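PDB 3IUS: uncharacterized conserved protein from Ruegeria pomeroyi DSS-3, which is of unknown function but, as a member of the NAD-dependent epimerase/dehydratase family with a Rossmann-type fold, probably binds an NAD-type cofactor. Local coordinates for residues A[105-110]-A[148-153]; A[115-120]-A[257-262]. One frame throughout, in Å; residues are numbered along the deposited sequence.

Interaction 1: residues A[105-110]-A[148-153]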
ATOM      1  N   ALA A 105      -4.256  -7.499   5.014  1.00 17.71           N
ATOM      2  CA  ALA A 105      -4.859  -8.822   4.859  1.00 18.68           C
ATOM      3  C   ALA A 105      -4.223  -9.821   5.815  1.00 13.93           C
ATOM      4  O   ALA A 105      -4.770 -10.892   6.065  1.00 17.01           O
ATOM      5  CB  ALA A 105      -4.762  -9.313   3.418  1.00 17.60           C
ATOM      6  N   VAL A 106      -3.072  -9.453   6.368  1.00 13.92           N
ATOM      7  CA  VAL A 106      -2.388 -10.322   7.313  1.00 15.44           C
ATOM      8  C   VAL A 106      -3.212 -10.614   8.570  1.00 15.52           C
ATOM      9  O   VAL A 106      -3.032 -11.656   9.206  1.00 18.54           O
ATOM     10  CB  VAL A 106      -1.045  -9.727   7.744  1.00 13.87           C
ATOM     11  CG1 VAL A 106      -0.127  -9.556   6.536  1.00 15.60           C
ATOM     12  CG2 VAL A 106      -1.257  -8.405   8.449  1.00 13.75           C
ATOM     13  N   TYR A 107      -4.096  -9.690   8.935  1.00 13.42           N
ATOM     14  CA  TYR A 107      -4.873  -9.821  10.163  1.00 15.95           C
ATOM     15  C   TYR A 107      -5.975 -10.872  10.079  1.00 23.11           C
ATOM     16  O   TYR A 107      -6.298 -11.524  11.072  1.00 22.88           O
ATOM     17  CB  TYR A 107      -5.453  -8.468  10.588  1.00 13.07           C
ATOM     18  CG  TYR A 107      -4.396  -7.461  10.978  1.00 16.01           C
ATOM     19  CD1 TYR A 107      -3.577  -7.684  12.077  1.00 15.88           C
ATOM     20  CD2 TYR A 107      -4.210  -6.297  10.242  1.00 17.43           C
ATOM     21  CE1 TYR A 107      -2.607  -6.775  12.430  1.00 13.02           C
ATOM     22  CE2 TYR A 107      -3.253  -5.380  10.588  1.00 13.20           C
ATOM     23  CZ  TYR A 107      -2.441  -5.628  11.685  1.00 13.12           C
ATOM     24  OH  TYR A 107      -1.484  -4.713  12.030  1.00 13.46           O
ATOM     25  N   GLY A 108      -6.557 -11.033   8.898  1.00 16.46           N
ATOM     26  CA  GLY A 108      -7.638 -11.982   8.735  1.00 18.67           C
ATOM     27  C   GLY A 108      -8.954 -11.445   9.259  1.00 18.60           C
ATOM     28  O   GLY A 108      -9.155 -10.230   9.335  1.00 18.45           O
ATOM     29  N   ASP A 109      -9.844 -12.356   9.637  1.00 17.65           N
ATOM     30  CA  ASP A 109     -11.213 -12.002  10.006  1.00 25.17           C
ATOM     31  C   ASP A 109     -11.390 -11.760  11.506  1.00 24.95           C
ATOM     32  O   ASP A 109     -10.993 -12.582  12.338  1.00 19.88           O
ATOM     33  CB  ASP A 109     -12.182 -13.082   9.527  1.00 24.46           C
ATOM     34  CG  ASP A 109     -13.631 -12.711   9.759  1.00 26.30           C
ATOM     35  OD1 ASP A 109     -13.944 -11.499   9.820  1.00 20.81           O
ATOM     36  OD2 ASP A 109     -14.456 -13.644   9.884  1.00 25.74           O
ATOM     37  N   HIS A 110     -11.991 -10.622  11.839  1.00 19.76           N
ATOM     38  CA  HIS A 110     -12.205 -10.231  13.228  1.00 14.82           C
ATOM     39  C   HIS A 110     -13.638  -9.778  13.456  1.00 13.17           C
ATOM     40  O   HIS A 110     -13.959  -9.148  14.463  1.00 16.63           O
ATOM     41  CB  HIS A 110     -11.219  -9.128  13.620  1.00 14.20           C
ATOM     42  CG  HIS A 110      -9.806  -9.603  13.743  1.00 17.51           C
ATOM     43  ND1 HIS A 110      -9.187  -9.775  14.962  1.00 20.02           N
ATOM     44  CD2 HIS A 110      -8.893  -9.951  12.804  1.00 14.21           C
ATOM     45  CE1 HIS A 110      -7.954 -10.210  14.769  1.00 17.92           C
ATOM     46  NE2 HIS A 110      -7.748 -10.321  13.469  1.00 21.01           N
ATOM     47  N   VAL A 148       7.998  -2.452   8.438  1.00 14.61           N
ATOM     48  CA  VAL A 148       6.902  -3.045   7.688  1.00 14.61           C
ATOM     49  C   VAL A 148       5.710  -2.109   7.712  1.00 14.44           C
ATOM     50  O   VAL A 148       5.301  -1.630   8.771  1.00 14.71           O
ATOM     51  CB  VAL A 148       6.491  -4.409   8.275  1.00 15.87           C
ATOM     52  CG1 VAL A 148       5.184  -4.893   7.638  1.00 17.39           C
ATOM     53  CG2 VAL A 148       7.610  -5.434   8.085  1.00 16.97           C
ATOM     54  N   PHE A 149       5.135  -1.870   6.537  1.00 18.08           N
ATOM     55  CA  PHE A 149       3.998  -0.979   6.411  1.00 14.45           C
ATOM     56  C   PHE A 149       2.831  -1.759   5.857  1.00 14.82           C
ATOM     57  O   PHE A 149       2.849  -2.165   4.702  1.00 16.23           O
ATOM     58  CB  PHE A 149       4.340   0.199   5.490  1.00 15.04           C
ATOM     59  CG  PHE A 149       5.501   1.020   5.970  1.00 16.12           C
ATOM     60  CD1 PHE A 149       5.297   2.096   6.819  1.00 14.47           C
ATOM     61  CD2 PHE A 149       6.796   0.703   5.586  1.00 14.88           C
ATOM     62  CE1 PHE A 149       6.367   2.844   7.277  1.00 21.16           C
ATOM     63  CE2 PHE A 149       7.868   1.451   6.036  1.00 14.91           C
ATOM     64  CZ  PHE A 149       7.649   2.524   6.879  1.00 14.72           C
ATOM     65  N   ARG A 150       1.828  -1.987   6.699  1.00 14.36           N
ATOM     66  CA  ARG A 150       0.641  -2.713   6.287  1.00 15.38           C
ATOM     67  C   ARG A 150      -0.360  -1.731   5.702  1.00 16.79           C
ATOM     68  O   ARG A 150      -1.044  -0.999   6.421  1.00 14.00           O
ATOM     69  CB  ARG A 150       0.067  -3.526   7.456  1.00 14.86           C
ATOM     70  CG  ARG A 150       1.128  -4.457   8.070  1.00 16.56           C
ATOM     71  CD  ARG A 150       0.613  -5.301   9.237  1.00 13.72           C
ATOM     72  NE  ARG A 150       1.618  -6.287   9.638  1.00 13.78           N
ATOM     73  CZ  ARG A 150       1.686  -6.856  10.841  1.00 20.13           C
ATOM     74  NH1 ARG A 150       0.804  -6.532  11.780  1.00 15.78           N
ATOM     75  NH2 ARG A 150       2.640  -7.743  11.104  1.00 19.21           N
ATOM     76  N   LEU A 151      -0.418  -1.719   4.377  1.00 16.08           N
ATOM     77  CA  LEU A 151      -1.197  -0.735   3.639  1.00 14.51           C
ATOM     78  C   LEU A 151      -2.645  -1.171   3.509  1.00 17.10           C
ATOM     79  O   LEU A 151      -2.932  -2.337   3.253  1.00 17.90           O
ATOM     80  CB  LEU A 151      -0.593  -0.515   2.248  1.00 14.83           C
ATOM     81  CG  LEU A 151       0.877  -0.108   2.157  1.00 19.50           C
ATOM     82  CD1 LEU A 151       1.311   0.038   0.697  1.00 23.99           C
ATOM     83  CD2 LEU A 151       1.129   1.182   2.920  1.00 14.82           C
ATOM     84  N   ALA A 152      -3.555  -0.226   3.704  1.00 16.10           N
ATOM     85  CA  ALA A 152      -4.959  -0.464   3.424  1.00 14.47           C
ATOM     86  C   ALA A 152      -5.180  -0.350   1.917  1.00 14.64           C
ATOM     87  O   ALA A 152      -4.224  -0.242   1.143  1.00 14.85           O
ATOM     88  CB  ALA A 152      -5.824   0.532   4.190  1.00 15.62           C
ATOM     89  N   GLY A 153      -6.439  -0.395   1.493  1.00 15.34           N
ATOM     90  CA  GLY A 153      -6.773  -0.227   0.088  1.00 14.98           C
ATOM     91  C   GLY A 153      -6.388   1.154  -0.413  1.00 17.43           C
ATOM     92  O   GLY A 153      -6.838   2.170   0.124  1.00 17.63           O
TER
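The polar link here joins Arg150 to Tyr107. Arg150 NH1 donates to Tyr107 OH over 2.9 Å, and the N-H...O angle is 155°. The phenol oxygen lies in the guanidinium plane, at its edge. Ring and guanidinium planes stand 82° apart, close to perpendicular. Tyr107 OH also bonds to the side-chain amide of Asn206, so the hydroxyl has two hydrogen-bonding partners. The other end of the guanidinium is taken by a salt bridge from Arg150 NH2 to Glu135 on helix 126-140. That carboxylate probably balances the buried positive charge.

Arg150 sits on strand 146-155 of the central parallel sheet, next to strand 97-103. The loop that follows strand 97-103 carries Val106 and Tyr107. The arginine therefore bridges the sheet, this loop and helix 126-140, in a Rossmann-like core consistent with the family.

The apolar part is small and buried. Val106 CG2 packs on Arg150 CD at 3.7 Å and also lies over one face of the guanidinium. The same methyl lies over the centre of the Tyr107 ring, 4.0 Å above its plane. The arginine chain is extended from CG to NE (chi2 180°), which carries its charged end out from the strand to the phenol.

Within the loop, His110 NE2 donates to Tyr107 O at 3.0 Å, from above the carbonyl plane.

Interaction 2: residues A[115-120]-A[257-262]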
ATOM      1  N   VAL A 115      -8.211  -4.025  15.340  1.00 12.30           N
ATOM      2  CA  VAL A 115      -6.921  -4.686  15.413  1.00 15.29           C
ATOM      3  C   VAL A 115      -5.826  -3.632  15.377  1.00 12.42           C
ATOM      4  O   VAL A 115      -6.024  -2.531  14.870  1.00 12.63           O
ATOM      5  CB  VAL A 115      -6.732  -5.677  14.234  1.00 21.62           C
ATOM      6  CG1 VAL A 115      -7.864  -6.702  14.222  1.00 19.98           C
ATOM      7  CG2 VAL A 115      -6.683  -4.936  12.892  1.00 16.13           C
ATOM      8  N   ASP A 116      -4.675  -3.947  15.959  1.00 15.36           N
ATOM      9  CA  ASP A 116      -3.535  -3.057  15.855  1.00 19.28           C
ATOM     10  C   ASP A 116      -2.300  -3.862  15.477  1.00 12.65           C
ATOM     11  O   ASP A 116      -2.399  -5.043  15.145  1.00 12.70           O
ATOM     12  CB  ASP A 116      -3.325  -2.225  17.133  1.00 22.66           C
ATOM     13  CG  ASP A 116      -3.057  -3.075  18.371  1.00 21.28           C
ATOM     14  OD1 ASP A 116      -2.443  -4.152  18.250  1.00 18.34           O
ATOM     15  OD2 ASP A 116      -3.454  -2.644  19.478  1.00 22.49           O
ATOM     16  N   GLU A 117      -1.143  -3.222  15.528  1.00 18.11           N
ATOM     17  CA  GLU A 117       0.085  -3.860  15.094  1.00 23.09           C
ATOM     18  C   GLU A 117       0.505  -5.021  16.004  1.00 25.04           C
ATOM     19  O   GLU A 117       1.403  -5.778  15.651  1.00 13.01           O
ATOM     20  CB  GLU A 117       1.215  -2.833  14.965  1.00 20.91           C
ATOM     21  CG  GLU A 117       1.004  -1.784  13.868  1.00 13.08           C
ATOM     22  CD  GLU A 117       0.193  -0.582  14.322  1.00 12.94           C
ATOM     23  OE1 GLU A 117      -0.508  -0.670  15.355  1.00 13.53           O
ATOM     24  OE2 GLU A 117       0.259   0.464  13.638  1.00 14.17           O
ATOM     25  N   THR A 118      -0.152  -5.170  17.156  1.00 22.14           N
ATOM     26  CA  THR A 118       0.159  -6.279  18.071  1.00 21.78           C
ATOM     27  C   THR A 118      -0.789  -7.461  17.911  1.00 16.97           C
ATOM     28  O   THR A 118      -0.614  -8.504  18.534  1.00 19.21           O
ATOM     29  CB  THR A 118       0.136  -5.840  19.556  1.00 24.09           C
ATOM     30  OG1 THR A 118      -1.218  -5.597  19.972  1.00 22.61           O
ATOM     31  CG2 THR A 118       0.973  -4.591  19.763  1.00 24.18           C
ATOM     32  N   THR A 119      -1.814  -7.291  17.087  1.00 14.30           N
ATOM     33  CA  THR A 119      -2.784  -8.348  16.872  1.00 15.36           C
ATOM     34  C   THR A 119      -2.182  -9.541  16.127  1.00 12.70           C
ATOM     35  O   THR A 119      -1.476  -9.364  15.138  1.00 15.56           O
ATOM     36  CB  THR A 119      -3.984  -7.794  16.098  1.00 14.92           C
ATOM     37  OG1 THR A 119      -4.565  -6.730  16.859  1.00 15.43           O
ATOM     38  CG2 THR A 119      -5.027  -8.878  15.864  1.00 17.40           C
ATOM     39  N   PRO A 120      -2.460 -10.765  16.606  1.00 12.66           N
ATOM     40  CA  PRO A 120      -1.952 -11.975  15.941  1.00 12.79           C
ATOM     41  C   PRO A 120      -2.347 -12.048  14.462  1.00 19.21           C
ATOM     42  O   PRO A 120      -3.414 -11.569  14.090  1.00 15.07           O
ATOM     43  CB  PRO A 120      -2.630 -13.108  16.722  1.00 31.35           C
ATOM     44  CG  PRO A 120      -2.878 -12.527  18.079  1.00 28.18           C
ATOM     45  CD  PRO A 120      -3.206 -11.079  17.837  1.00 22.09           C
ATOM     46  N   ASN A 257      -4.618   3.120  13.514  1.00 12.68           N
ATOM     47  CA  ASN A 257      -3.510   3.819  12.868  1.00 16.39           C
ATOM     48  C   ASN A 257      -2.797   4.758  13.839  1.00 18.27           C
ATOM     49  O   ASN A 257      -2.260   5.787  13.433  1.00 16.03           O
ATOM     50  CB  ASN A 257      -4.016   4.614  11.655  1.00 13.85           C
ATOM     51  CG  ASN A 257      -5.022   5.686  12.039  1.00 22.10           C
ATOM     52  OD1 ASN A 257      -5.225   5.964  13.222  1.00 16.17           O
ATOM     53  ND2 ASN A 257      -5.679   6.281  11.035  1.00 13.00           N
ATOM     54  N   ASP A 258      -2.790   4.393  15.118  1.00 20.56           N
ATOM     55  CA  ASP A 258      -2.220   5.242  16.168  1.00 14.04           C
ATOM     56  C   ASP A 258      -0.704   5.381  16.068  1.00 19.43           C
ATOM     57  O   ASP A 258      -0.152   6.464  16.287  1.00 16.58           O
ATOM     58  CB  ASP A 258      -2.594   4.695  17.558  1.00 12.32           C
ATOM     59  CG  ASP A 258      -4.093   4.495  17.726  1.00 16.92           C
ATOM     60  OD1 ASP A 258      -4.859   5.412  17.381  1.00 22.06           O
ATOM     61  OD2 ASP A 258      -4.502   3.425  18.212  1.00 20.97           O
ATOM     62  N   ARG A 259      -0.041   4.283  15.728  1.00 14.97           N
ATOM     63  CA  ARG A 259       1.414   4.238  15.692  0.50 17.86           C
ATOM     64  C   ARG A 259       2.023   5.281  14.747  1.00 17.85           C
ATOM     65  O   ARG A 259       2.988   5.959  15.096  1.00 18.14           O
ATOM     66  CB  ARG A 259       1.876   2.831  15.314  0.50 16.76           C
ATOM     67  CG  ARG A 259       3.177   2.419  15.971  0.50 16.69           C
ATOM     68  CD  ARG A 259       3.218   0.924  16.233  0.50 12.99           C
ATOM     69  NE  ARG A 259       2.002   0.455  16.889  0.50 28.28           N
ATOM     70  CZ  ARG A 259       1.942  -0.597  17.698  0.50 26.34           C
ATOM     71  NH1 ARG A 259       0.784  -0.946  18.243  0.50 22.29           N
ATOM     72  NH2 ARG A 259       3.037  -1.293  17.972  0.50 26.12           N
ATOM     73  N   ILE A 260       1.461   5.409  13.547  1.00 13.06           N
ATOM     74  CA  ILE A 260       2.021   6.360  12.588  1.00 14.30           C
ATOM     75  C   ILE A 260       1.846   7.792  13.087  1.00 16.70           C
ATOM     76  O   ILE A 260       2.653   8.669  12.781  1.00 18.04           O
ATOM     77  CB  ILE A 260       1.410   6.213  11.173  1.00 13.39           C
ATOM     78  CG1 ILE A 260      -0.104   6.378  11.236  1.00 15.25           C
ATOM     79  CG2 ILE A 260       1.827   4.874  10.538  1.00 14.48           C
ATOM     80  CD1 ILE A 260      -0.800   6.368   9.872  1.00 13.40           C
ATOM     81  N   LYS A 261       0.794   8.024  13.868  1.00 13.37           N
ATOM     82  CA  LYS A 261       0.519   9.354  14.393  1.00 12.84           C
ATOM     83  C   LYS A 261       1.437   9.652  15.578  1.00 18.99           C
ATOM     84  O   LYS A 261       2.138  10.658  15.592  1.00 16.29           O
ATOM     85  CB  LYS A 261      -0.944   9.469  14.820  1.00 16.08           C
ATOM     86  CG  LYS A 261      -1.948   9.387  13.669  1.00 17.41           C
ATOM     87  CD  LYS A 261      -3.355   9.299  14.221  1.00 13.80           C
ATOM     88  CE  LYS A 261      -4.421   9.163  13.128  1.00 15.28           C
ATOM     89  NZ  LYS A 261      -5.712   8.775  13.755  1.00 19.97           N
ATOM     90  N   GLU A 262       1.435   8.757  16.557  1.00 20.52           N
ATOM     91  CA  GLU A 262       2.128   8.987  17.822  1.00 17.85           C
ATOM     92  C   GLU A 262       3.634   8.796  17.747  1.00 23.28           C
ATOM     93  O   GLU A 262       4.389   9.480  18.446  1.00 24.02           O
ATOM     94  CB  GLU A 262       1.547   8.076  18.909  1.00 18.92           C
ATOM     95  CG  GLU A 262       0.122   8.422  19.305  1.00 21.09           C
ATOM     96  CD  GLU A 262      -0.493   7.377  20.220  1.00 22.26           C
ATOM     97  OE1 GLU A 262       0.195   6.925  21.156  1.00 24.00           O
ATOM     98  OE2 GLU A 262      -1.658   7.002  19.996  1.00 16.82           O
TER
HETATM   99  O   HOH W   1      -0.287   3.092  12.677  1.00 11.72           O
HETATM  100  O   HOH W   2      -1.790   1.717  15.992  1.00 18.11           O
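The Arg259 guanidinium has Glu117 CB over the centre of one face, 3.6 Å above the plane. Thr118 CG2 lies at its edge, 4.0 Å from Arg259 NH1. The Glu117 carboxylate plane is turned 40° from the guanidinium, and the two side chains run past each other in opposite directions. Glu117 OE1 forms a salt bridge with Arg259 NE at 3.1 Å. These contacts belong to one of two Arg259 conformers, so the grip may not be permanent. A bend at chi2 (86°) folds the glutamate so that both CB and the carboxylate meet the arginine.

Residues 116-119 form a type I beta turn. Asp116 OD1 also accepts from Thr118 N at 2.7 Å, which makes an Asx turn, and from Thr118 OG1. The turn faces the first residues of helix 258-262. Two waters bridge them: one takes the N-H of Ile260 and donates to Glu117 OE2, the other takes that of Arg259 and donates to Glu117 OE1. Glu117 OE2 also accepts from Asn206 N, on strand 204-207. An alanine in place of Glu117 would probably leave that N-H without its acceptor, Arg259 NE without its counter-charge and the waters without their link to the turn.

Lys261 NZ reaches back to Asn257 OD1, just before the helix, and forms a salt bridge with Asp210.

Overall arrangement
From the N terminus, the chain passes strand 97-103 and enters 105-110, the first half of interaction 1. It continues through strand 114-115 to 115-120, the first half of interaction 2. Helix 126-140 follows, and strand 146-155 then closes interaction 1 at 148-153. Interaction 2 closes much later, at 257-262, so the two loops cross. The centres of the two contacts are about 11 Å apart, and the contacts touch: Tyr107 CE1 lies 3.2 Å from Asp116 O, and His110 packs on Val115 and Thr119. Interaction 1 ties the loop to the central sheet; interaction 2 ties its continuation to helix 258-262. Asn206 of strand 204-207 serves both, through its side chain and its backbone N.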